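Local atomic coordinates of FAA hydrolase family protein (Pseudomonas aeruginosa, PDB entry 6J5Y), a protein that probably hydrolyses fumarylpyruvate to fumarate and pyruvate as a metal-dependent member of the fumarylacetoacetate hydrolase superfamily. Residues 129-132 with 133-137; 118-121 with 122-126; 208-211 with 212-216. All blocks are in the same frame, centred on the assembly; numbering follows the deposited sequence.

How the contacts relate
Contacts 2 and 1 follow each other in the chain, contact 2 in helix 117-126 and contact 1 in helix 131-134, and their centres lie about 10 Å apart. They touch: W130 CH2 comes to 3.4 Å from Q120 NE2, and I132 CD1 to 3.7 Å from M123 SD. Contact 1 reaches the active site directly, because K134 binds the pyruvate and its side chain lies about 4 Å from the manganese ion; in contact 2 the side chain of Q120 is about 6 Å from the ligand. Contact 3 stands apart, its nearest atoms about 9 Å from either of the others. The side chain of M216 in contact 3 is about 14 Å from the bound pyruvic acid (PYR).

Contact 1 (129-132 with 133-137); sequences PWEI and GKAFD. With PYR (pyruvic acid), chain B.
W130, just before helix 131-134, accepts with its O two backbone bonds from the first turn, from G133 N at 2.9 Å and, weakly, from K134 N. E131 O likewise has two donors: A135 N, at 2.7 Å and an N-H...O angle of 155°, makes the straighter bond, and K134 N the other. The chain leaves helical geometry at A135.

The apolar contacts are modest. K134 runs alongside W130 in the same direction, and its CG meets the edge of the indole at CE3, 4.1 Å away. A135 CB packs on the bent E131 chain, 3.8 Å from E131 CG. The indole also meets F50, with the ring planes steeply inclined.

The polar contact to the ligand belongs to K134. A bend at chi2 (-64°) comes before an extended outer chain, which carries NZ away from the helix to donate to PYR O3 at 3.0 Å. NZ also hydrogen-bonds D113 OD2, a carboxylate of the manganese site, and T115 OG1.

The bonds to PYR O3, D113 and T115 position the amine. Because NZ bridges the keto oxygen of the pyruvate and a carboxylate that belongs to the manganese site, this lysine ties the ligand and the metal shell together.

Contact 2 (118-121 with 122-126); sequences DLQM and RMREM
M121 and R124 run alongside each other in the same direction on helix 117-126. R124 shows, atom by atom, how an arginine can lie along its own helix. Its CB rests over the preceding turn, 3.5 Å from Q120 O and nearly as close to M121 O. From there CG continues on the far side from the backbone N (chi1 175°), and the bend at chi3 brings the outer part of the chain round, with NE passing M121 O at 4.2 Å. M121 CG lies over one face of the guanidinium, offset toward its rim, while the terminal methyl reaches the end of the group: M121 CE is 3.6 Å from R124 NH2 and somewhat farther from CZ and NH1. At the tip, R124 NH1 donates to a water at 2.7 Å. The same water accepts from Q120 NE2, joining two groups whose planes stand 80° apart. The other end of that amide, Q120 OE1, is held by R117.

A similar pairing occurs two residues earlier, where L119 CD2 lies over one face of the R122 guanidinium, offset toward the rim and 3.9 Å from R122 NH2. M123 instead folds back over the backbone, its CG 3.3 Å from L119 O.

Beneath these side chains the backbone bonds are regular: M123 N, for example, donates to L119 O at 3.0 Å and 165°. L119 and M123 also touch I132 of the next helix, and Q120 and R124 pack on W130. D118 OD1 accepts from L119 N in its own segment and bonds T76, while OD2 bonds G77 N. The arrangement is that of an amphipathic alpha-helix with i to i+4 backbone bonds, its buried side set against helix 131-134 beside the pyruvate pocket.

Contact 3 (208-211 with 212-216); sequences GAVE and RGERM
E214 folds back to E211 N and accepts a hydrogen bond from it with OE1 at 2.8 Å, meeting the N-H on the anti side and 28° out of the carboxylate plane. In this tight part of the contact E214 OE1 also lies 3.2 Å from V210 CA and 3.5 Å from V210 CG2, and E211 CG packs 3.6 Å from E214 CD. CG set opposite the carbonyl carbon (chi1 -66°) and an extended chain beyond it bring the E214 carboxylate there. Next to it, V210 CG2 touches M216 CG at 4.1 Å, the two side chains nearly perpendicular; both also pack on V230.

A type II beta turn from E211 to E214 reverses the chain, closed by the hydrogen bond from E214 N to E211 O at 3.2 Å. It carries the chain from the sheet that holds strand 79-89 into the one formed with strands 225-231 and 158-163. The positive phi of G213 suits the third position of this turn.

On the exposed side, the twice-bent R212 touches Y72 and L232. The E211 carboxylate turns 81° to that of E214, with E211 OE1 4.4 Å from E214 OE2; with D164 also close, these like charges may favour protonation of one.

Contact 1 (129-132 with 133-137)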
ATOM      1  N   PRO A 129      15.725  -4.879 -11.098  1.00 19.70           N
ATOM      2  CA  PRO A 129      14.691  -5.032 -10.071  1.00 20.17           C
ATOM      3  C   PRO A 129      14.619  -3.748  -9.232  1.00 18.96           C
ATOM      4  O   PRO A 129      15.597  -3.059  -9.080  1.00 18.02           O
ATOM      5  CB  PRO A 129      15.105  -6.275  -9.272  1.00 19.41           C
ATOM      6  CG  PRO A 129      16.587  -6.467  -9.572  1.00 19.50           C
ATOM      7  CD  PRO A 129      16.885  -5.769 -10.881  1.00 19.89           C
ATOM      8  N   TRP A 130      13.440  -3.467  -8.698  1.00 19.22           N
ATOM      9  CA  TRP A 130      13.080  -2.153  -8.118  1.00 19.66           C
ATOM     10  C   TRP A 130      13.318  -2.096  -6.612  1.00 19.61           C
ATOM     11  O   TRP A 130      13.003  -1.053  -6.046  1.00 20.53           O
ATOM     12  CB  TRP A 130      11.615  -1.863  -8.405  1.00 19.75           C
ATOM     13  CG  TRP A 130      11.317  -1.494  -9.817  1.00 18.88           C
ATOM     14  CD1 TRP A 130      12.044  -1.751 -10.941  1.00 19.28           C
ATOM     15  CD2 TRP A 130      10.113  -0.850 -10.249  1.00 18.38           C
ATOM     16  NE1 TRP A 130      11.389  -1.271 -12.050  1.00 18.99           N
ATOM     17  CE2 TRP A 130      10.193  -0.730 -11.654  1.00 17.74           C
ATOM     18  CE3 TRP A 130       8.966  -0.407  -9.582  1.00 18.47           C
ATOM     19  CZ2 TRP A 130       9.175  -0.145 -12.392  1.00 17.67           C
ATOM     20  CZ3 TRP A 130       7.972   0.198 -10.316  1.00 19.07           C
ATOM     21  CH2 TRP A 130       8.085   0.322 -11.702  1.00 19.48           C
ATOM     22  N   GLU A 131      13.860  -3.144  -5.988  1.00 19.78           N
ATOM     23  CA  GLU A 131      13.835  -3.273  -4.504  1.00 19.85           C
ATOM     24  C   GLU A 131      14.463  -2.045  -3.813  1.00 20.76           C
ATOM     25  O   GLU A 131      13.888  -1.616  -2.795  1.00 22.61           O
ATOM     26  CB  GLU A 131      14.484  -4.582  -4.076  1.00 20.62           C
ATOM     27  CG  GLU A 131      13.532  -5.760  -4.125  1.00 20.97           C
ATOM     28  CD  GLU A 131      13.421  -6.492  -5.447  1.00 22.24           C
ATOM     29  OE1 GLU A 131      13.785  -5.902  -6.508  1.00 21.94           O
ATOM     30  OE2 GLU A 131      12.972  -7.662  -5.401  1.00 20.68           O
ATOM     31  N   ILE A 132      15.583  -1.491  -4.301  1.00 21.70           N
ATOM     32  CA  ILE A 132      16.236  -0.316  -3.638  1.00 22.71           C
ATOM     33  C   ILE A 132      15.273   0.892  -3.632  1.00 21.58           C
ATOM     34  O   ILE A 132      15.370   1.702  -2.693  1.00 19.59           O
ATOM     35  CB  ILE A 132      17.617   0.030  -4.237  1.00 22.87           C
ATOM     36  CG1 ILE A 132      17.551   0.312  -5.738  1.00 24.23           C
ATOM     37  CG2 ILE A 132      18.628  -1.073  -3.935  1.00 24.55           C
ATOM     38  CD1 ILE A 132      18.803   0.917  -6.292  1.00 23.06           C
ATOM     39  N   GLY A 133      14.395   1.021  -4.629  1.00 22.96           N
ATOM     40  CA  GLY A 133      13.373   2.087  -4.718  1.00 21.56           C
ATOM     41  C   GLY A 133      12.088   1.806  -3.930  1.00 22.45           C
ATOM     42  O   GLY A 133      11.433   2.788  -3.514  1.00 20.96           O
ATOM     43  N   LYS A 134      11.686   0.538  -3.772  1.00 20.64           N
ATOM     44  CA  LYS A 134      10.333   0.163  -3.266  1.00 20.87           C
ATOM     45  C   LYS A 134      10.388  -0.677  -1.990  1.00 21.28           C
ATOM     46  O   LYS A 134       9.393  -0.659  -1.231  1.00 23.47           O
ATOM     47  CB  LYS A 134       9.558  -0.606  -4.341  1.00 22.21           C
ATOM     48  CG  LYS A 134       9.048   0.245  -5.489  1.00 21.53           C
ATOM     49  CD  LYS A 134       8.044   1.245  -4.996  1.00 21.74           C
ATOM     50  CE  LYS A 134       7.202   1.884  -6.072  1.00 23.27           C
ATOM     51  NZ  LYS A 134       6.088   2.629  -5.450  1.00 21.30           N
ATOM     52  N   ALA A 135      11.462  -1.409  -1.731  1.00 21.52           N
ATOM     53  CA  ALA A 135      11.408  -2.473  -0.711  1.00 22.21           C
ATOM     54  C   ALA A 135      12.306  -2.105   0.466  1.00 22.55           C
ATOM     55  O   ALA A 135      12.904  -3.003   1.054  1.00 24.85           O
ATOM     56  CB  ALA A 135      11.777  -3.792  -1.351  1.00 24.43           C
ATOM     57  N   PHE A 136      12.357  -0.820   0.819  1.00 22.51           N
ATOM     58  CA  PHE A 136      13.344  -0.256   1.777  1.00 23.38           C
ATOM     59  C   PHE A 136      12.685  -0.099   3.151  1.00 24.11           C
ATOM     60  O   PHE A 136      11.496  -0.436   3.325  1.00 23.59           O
ATOM     61  CB  PHE A 136      13.939   1.046   1.232  1.00 23.35           C
ATOM     62  CG  PHE A 136      12.941   2.152   1.028  1.00 23.81           C
ATOM     63  CD1 PHE A 136      12.154   2.199  -0.122  1.00 23.85           C
ATOM     64  CD2 PHE A 136      12.761   3.128   1.996  1.00 22.40           C
ATOM     65  CE1 PHE A 136      11.229   3.223  -0.303  1.00 22.01           C
ATOM     66  CE2 PHE A 136      11.830   4.142   1.818  1.00 21.84           C
ATOM     67  CZ  PHE A 136      11.074   4.197   0.665  1.00 21.31           C
ATOM     68  N   ASP A 137      13.496   0.339   4.115  1.00 23.44           N
ATOM     69  CA  ASP A 137      13.164   0.391   5.561  1.00 23.81           C
ATOM     70  C   ASP A 137      11.970   1.340   5.765  1.00 22.29           C
ATOM     71  O   ASP A 137      11.981   2.450   5.188  1.00 23.42           O
ATOM     72  CB  ASP A 137      14.414   0.772   6.363  1.00 22.13           C
ATOM     73  CG  ASP A 137      15.503  -0.280   6.333  1.00 22.91           C
ATOM     74  OD1 ASP A 137      15.201  -1.462   5.986  1.00 22.35           O
ATOM     75  OD2 ASP A 137      16.644   0.066   6.674  1.00 25.68           O
TER
HETATM   76  C   PYR B 301       2.000   2.563  -8.141  1.00 21.96           C
HETATM   77  O   PYR B 301       1.338   2.562  -7.082  1.00 21.90           O
HETATM   78  OXT PYR B 301       1.492   2.879  -9.242  1.00 23.13           O
HETATM   79  CA  PYR B 301       3.241   2.157  -8.053  1.00 21.70           C
HETATM   80  O3  PYR B 301       3.639   1.760  -6.950  1.00 20.75           O
HETATM   81  CB  PYR B 301       4.217   2.100  -9.192  1.00 20.09           C

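Contact 2 (118-121 with 122-126)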
ATOM      1  N   ASP A 118      13.879   8.429  -7.323  1.00 23.93           N
ATOM      2  CA  ASP A 118      15.164   8.507  -8.087  1.00 24.34           C
ATOM      3  C   ASP A 118      15.715   7.091  -8.306  1.00 25.65           C
ATOM      4  O   ASP A 118      15.956   6.719  -9.499  1.00 26.09           O
ATOM      5  CB  ASP A 118      16.197   9.464  -7.466  1.00 24.95           C
ATOM      6  CG  ASP A 118      16.412   9.357  -5.956  1.00 26.25           C
ATOM      7  OD1 ASP A 118      15.880   8.418  -5.331  1.00 24.15           O
ATOM      8  OD2 ASP A 118      17.103  10.239  -5.406  1.00 27.15           O
ATOM      9  N   LEU A 119      15.823   6.301  -7.235  1.00 24.37           N
ATOM     10  CA  LEU A 119      16.299   4.888  -7.308  1.00 25.73           C
ATOM     11  C   LEU A 119      15.340   4.040  -8.154  1.00 26.80           C
ATOM     12  O   LEU A 119      15.827   3.295  -9.033  1.00 25.93           O
ATOM     13  CB  LEU A 119      16.458   4.307  -5.897  1.00 24.66           C
ATOM     14  CG  LEU A 119      17.491   4.987  -4.998  1.00 23.50           C
ATOM     15  CD1 LEU A 119      17.708   4.176  -3.722  1.00 22.75           C
ATOM     16  CD2 LEU A 119      18.819   5.208  -5.727  1.00 23.91           C
ATOM     17  N   GLN A 120      14.034   4.110  -7.890  1.00 22.28           N
ATOM     18  CA  GLN A 120      13.044   3.299  -8.633  1.00 24.24           C
ATOM     19  C   GLN A 120      13.162   3.595 -10.136  1.00 23.33           C
ATOM     20  O   GLN A 120      13.134   2.649 -10.964  1.00 23.16           O
ATOM     21  CB  GLN A 120      11.638   3.579  -8.092  1.00 24.17           C
ATOM     22  CG  GLN A 120      10.543   2.854  -8.875  1.00 24.56           C
ATOM     23  CD  GLN A 120       9.894   3.747  -9.904  1.00 24.90           C
ATOM     24  OE1 GLN A 120       9.591   4.907  -9.631  1.00 25.53           O
ATOM     25  NE2 GLN A 120       9.689   3.226 -11.102  1.00 24.60           N
ATOM     26  N   MET A 121      13.265   4.866 -10.491  1.00 26.13           N
ATOM     27  CA  MET A 121      13.280   5.297 -11.914  1.00 28.48           C
ATOM     28  C   MET A 121      14.609   4.887 -12.544  1.00 25.54           C
ATOM     29  O   MET A 121      14.579   4.440 -13.691  1.00 29.68           O
ATOM     30  CB  MET A 121      13.030   6.801 -12.048  1.00 29.69           C
ATOM     31  CG  MET A 121      11.577   7.161 -11.789  1.00 34.94           C
ATOM     32  SD  MET A 121      11.235   8.945 -11.952  1.00 37.54           S
ATOM     33  CE  MET A 121      11.426   9.110 -13.727  1.00 40.25           C
ATOM     34  N   ARG A 122      15.720   4.950 -11.810  1.00 29.09           N
ATOM     35  CA  ARG A 122      17.041   4.450 -12.297  1.00 28.75           C
ATOM     36  C   ARG A 122      16.965   2.935 -12.598  1.00 27.72           C
ATOM     37  O   ARG A 122      17.432   2.501 -13.680  1.00 24.90           O
ATOM     38  CB  ARG A 122      18.137   4.814 -11.300  1.00 33.11           C
ATOM     39  CG  ARG A 122      19.550   4.496 -11.770  1.00 39.56           C
ATOM     40  CD  ARG A 122      20.596   5.201 -10.929  1.00 45.63           C
ATOM     41  NE  ARG A 122      20.996   4.391  -9.782  1.00 56.91           N
ATOM     42  CZ  ARG A 122      21.639   4.842  -8.701  1.00 59.54           C
ATOM     43  NH1 ARG A 122      21.944   6.129  -8.592  1.00 63.43           N
ATOM     44  NH2 ARG A 122      21.962   4.003  -7.727  1.00 57.50           N
ATOM     45  N   MET A 123      16.380   2.134 -11.710  1.00 26.92           N
ATOM     46  CA  MET A 123      16.235   0.667 -11.952  1.00 25.01           C
ATOM     47  C   MET A 123      15.320   0.433 -13.171  1.00 23.89           C
ATOM     48  O   MET A 123      15.718  -0.350 -14.055  1.00 23.15           O
ATOM     49  CB  MET A 123      15.699  -0.065 -10.716  1.00 26.30           C
ATOM     50  CG  MET A 123      16.579   0.109  -9.480  1.00 24.65           C
ATOM     51  SD  MET A 123      18.291  -0.519  -9.633  1.00 28.04           S
ATOM     52  CE  MET A 123      19.108   0.982 -10.180  1.00 26.45           C
ATOM     53  N   ARG A 124      14.200   1.143 -13.287  1.00 21.38           N
ATOM     54  CA  ARG A 124      13.298   1.012 -14.461  1.00 24.69           C
ATOM     55  C   ARG A 124      14.092   1.286 -15.763  1.00 24.13           C
ATOM     56  O   ARG A 124      14.026   0.478 -16.701  1.00 23.82           O
ATOM     57  CB  ARG A 124      12.077   1.919 -14.257  1.00 25.61           C
ATOM     58  CG  ARG A 124      11.138   1.963 -15.449  1.00 29.45           C
ATOM     59  CD  ARG A 124      10.299   3.207 -15.455  1.00 35.03           C
ATOM     60  NE  ARG A 124      11.050   4.364 -15.923  1.00 40.47           N
ATOM     61  CZ  ARG A 124      10.654   5.628 -15.814  1.00 42.95           C
ATOM     62  NH1 ARG A 124       9.502   5.930 -15.234  1.00 42.84           N
ATOM     63  NH2 ARG A 124      11.425   6.591 -16.281  1.00 46.23           N
ATOM     64  N   GLU A 125      14.827   2.380 -15.851  1.00 27.25           N
ATOM     65  CA  GLU A 125      15.584   2.738 -17.089  1.00 31.79           C
ATOM     66  C   GLU A 125      16.683   1.694 -17.367  1.00 30.70           C
ATOM     67  O   GLU A 125      17.035   1.536 -18.547  1.00 33.48           O
ATOM     68  CB  GLU A 125      16.107   4.177 -16.995  1.00 37.26           C
ATOM     69  CG  GLU A 125      15.139   5.222 -17.559  1.00 41.66           C
ATOM     70  CD  GLU A 125      15.180   5.391 -19.078  1.00 49.24           C
ATOM     71  OE1 GLU A 125      16.085   6.100 -19.600  1.00 52.31           O
ATOM     72  OE2 GLU A 125      14.308   4.802 -19.751  1.00 61.67           O
ATOM     73  N   MET A 126      17.155   0.941 -16.365  1.00 31.89           N
ATOM     74  CA  MET A 126      18.254  -0.063 -16.525  1.00 31.80           C
ATOM     75  C   MET A 126      17.698  -1.492 -16.644  1.00 29.33           C
ATOM     76  O   MET A 126      18.519  -2.436 -16.775  1.00 23.89           O
ATOM     77  CB  MET A 126      19.241  -0.008 -15.352  1.00 36.59           C
ATOM     78  CG  MET A 126      20.056   1.284 -15.310  1.00 41.07           C
ATOM     79  SD  MET A 126      21.109   1.421 -13.843  1.00 44.48           S
ATOM     80  CE  MET A 126      22.174   2.780 -14.335  1.00 53.68           C
TER
HETATM   81  O   HOH W   1       8.207   4.413 -13.419  1.00 19.34           O

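Contact 3 (208-211 with 212-216)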
ATOM      1  N   GLY A 208       4.111  12.804  -5.528  1.00 24.48           N
ATOM      2  CA  GLY A 208       5.102  13.881  -5.441  1.00 23.70           C
ATOM      3  C   GLY A 208       6.094  13.628  -4.336  1.00 23.68           C
ATOM      4  O   GLY A 208       5.855  12.707  -3.458  1.00 22.06           O
ATOM      5  N   ALA A 209       7.159  14.423  -4.378  1.00 21.66           N
ATOM      6  CA  ALA A 209       8.231  14.467  -3.378  1.00 23.22           C
ATOM      7  C   ALA A 209       7.671  15.043  -2.078  1.00 24.32           C
ATOM      8  O   ALA A 209       6.670  15.778  -2.054  1.00 24.85           O
ATOM      9  CB  ALA A 209       9.425  15.249  -3.879  1.00 24.60           C
ATOM     10  N   VAL A 210       8.305  14.657  -1.004  1.00 22.28           N
ATOM     11  CA  VAL A 210       7.980  15.161   0.344  1.00 26.08           C
ATOM     12  C   VAL A 210       9.350  15.459   0.958  1.00 25.67           C
ATOM     13  O   VAL A 210      10.309  14.755   0.574  1.00 24.74           O
ATOM     14  CB  VAL A 210       7.100  14.095   1.025  1.00 28.22           C
ATOM     15  CG1 VAL A 210       7.884  13.018   1.741  1.00 29.54           C
ATOM     16  CG2 VAL A 210       6.048  14.702   1.918  1.00 32.06           C
ATOM     17  N   GLU A 211       9.467  16.525   1.752  1.00 24.65           N
ATOM     18  CA  GLU A 211      10.750  16.943   2.361  1.00 27.86           C
ATOM     19  C   GLU A 211      10.625  16.852   3.883  1.00 24.81           C
ATOM     20  O   GLU A 211       9.482  16.754   4.402  1.00 23.43           O
ATOM     21  CB  GLU A 211      11.150  18.329   1.848  1.00 30.98           C
ATOM     22  CG  GLU A 211      10.246  19.471   2.286  1.00 37.26           C
ATOM     23  CD  GLU A 211      10.770  20.843   1.867  1.00 40.74           C
ATOM     24  OE1 GLU A 211      10.001  21.814   1.896  1.00 41.48           O
ATOM     25  OE2 GLU A 211      11.959  20.935   1.530  1.00 49.76           O
ATOM     26  N   ARG A 212      11.748  16.818   4.581  1.00 25.26           N
ATOM     27  CA  ARG A 212      11.740  16.706   6.063  1.00 29.82           C
ATOM     28  C   ARG A 212      10.919  17.857   6.643  1.00 28.19           C
ATOM     29  O   ARG A 212      11.084  19.014   6.184  1.00 24.20           O
ATOM     30  CB  ARG A 212      13.147  16.717   6.664  1.00 33.90           C
ATOM     31  CG  ARG A 212      14.120  15.760   5.992  1.00 38.54           C
ATOM     32  CD  ARG A 212      15.210  16.514   5.266  1.00 45.38           C
ATOM     33  NE  ARG A 212      16.467  16.426   5.983  1.00 49.18           N
ATOM     34  CZ  ARG A 212      17.500  17.246   5.821  1.00 50.06           C
ATOM     35  NH1 ARG A 212      17.445  18.258   4.968  1.00 48.22           N
ATOM     36  NH2 ARG A 212      18.598  17.042   6.526  1.00 51.89           N
ATOM     37  N   GLY A 213      10.116  17.557   7.662  1.00 27.78           N
ATOM     38  CA  GLY A 213       9.298  18.559   8.366  1.00 28.14           C
ATOM     39  C   GLY A 213       7.887  18.627   7.832  1.00 26.37           C
ATOM     40  O   GLY A 213       7.034  19.071   8.592  1.00 29.44           O
ATOM     41  N   GLU A 214       7.632  18.168   6.600  1.00 26.19           N
ATOM     42  CA  GLU A 214       6.276  18.125   5.994  1.00 26.19           C
ATOM     43  C   GLU A 214       5.443  16.996   6.607  1.00 26.80           C
ATOM     44  O   GLU A 214       5.995  15.905   6.884  1.00 24.93           O
ATOM     45  CB  GLU A 214       6.310  17.882   4.483  1.00 25.90           C
ATOM     46  CG  GLU A 214       6.940  19.016   3.713  1.00 26.56           C
ATOM     47  CD  GLU A 214       6.687  18.960   2.216  1.00 30.04           C
ATOM     48  OE1 GLU A 214       7.110  17.982   1.580  1.00 26.63           O
ATOM     49  OE2 GLU A 214       6.059  19.910   1.693  1.00 32.93           O
ATOM     50  N   ARG A 215       4.138  17.237   6.685  1.00 29.12           N
ATOM     51  CA  ARG A 215       3.122  16.340   7.279  1.00 32.39           C
ATOM     52  C   ARG A 215       2.210  15.865   6.150  1.00 30.33           C
ATOM     53  O   ARG A 215       1.818  16.706   5.323  1.00 31.76           O
ATOM     54  CB  ARG A 215       2.321  17.107   8.335  1.00 39.00           C
ATOM     55  CG  ARG A 215       2.145  16.393   9.668  1.00 46.92           C
ATOM     56  CD  ARG A 215       1.814  17.395  10.761  1.00 53.88           C
ATOM     57  NE  ARG A 215       0.386  17.611  10.965  1.00 59.17           N
ATOM     58  CZ  ARG A 215      -0.168  18.751  11.368  1.00 61.94           C
ATOM     59  NH1 ARG A 215      -1.476  18.824  11.545  1.00 64.68           N
ATOM     60  NH2 ARG A 215       0.573  19.828  11.569  1.00 65.83           N
ATOM     61  N   MET A 216       1.862  14.582   6.145  1.00 29.56           N
ATOM     62  CA  MET A 216       0.944  13.954   5.163  1.00 30.00           C
ATOM     63  C   MET A 216      -0.297  13.494   5.926  1.00 29.48           C
ATOM     64  O   MET A 216      -0.123  13.028   7.070  1.00 25.38           O
ATOM     65  CB  MET A 216       1.583  12.726   4.507  1.00 32.67           C
ATOM     66  CG  MET A 216       2.665  13.045   3.491  1.00 36.92           C
ATOM     67  SD  MET A 216       3.640  11.562   3.067  1.00 39.35           S
ATOM     68  CE  MET A 216       4.689  11.402   4.511  1.00 37.78           C
TER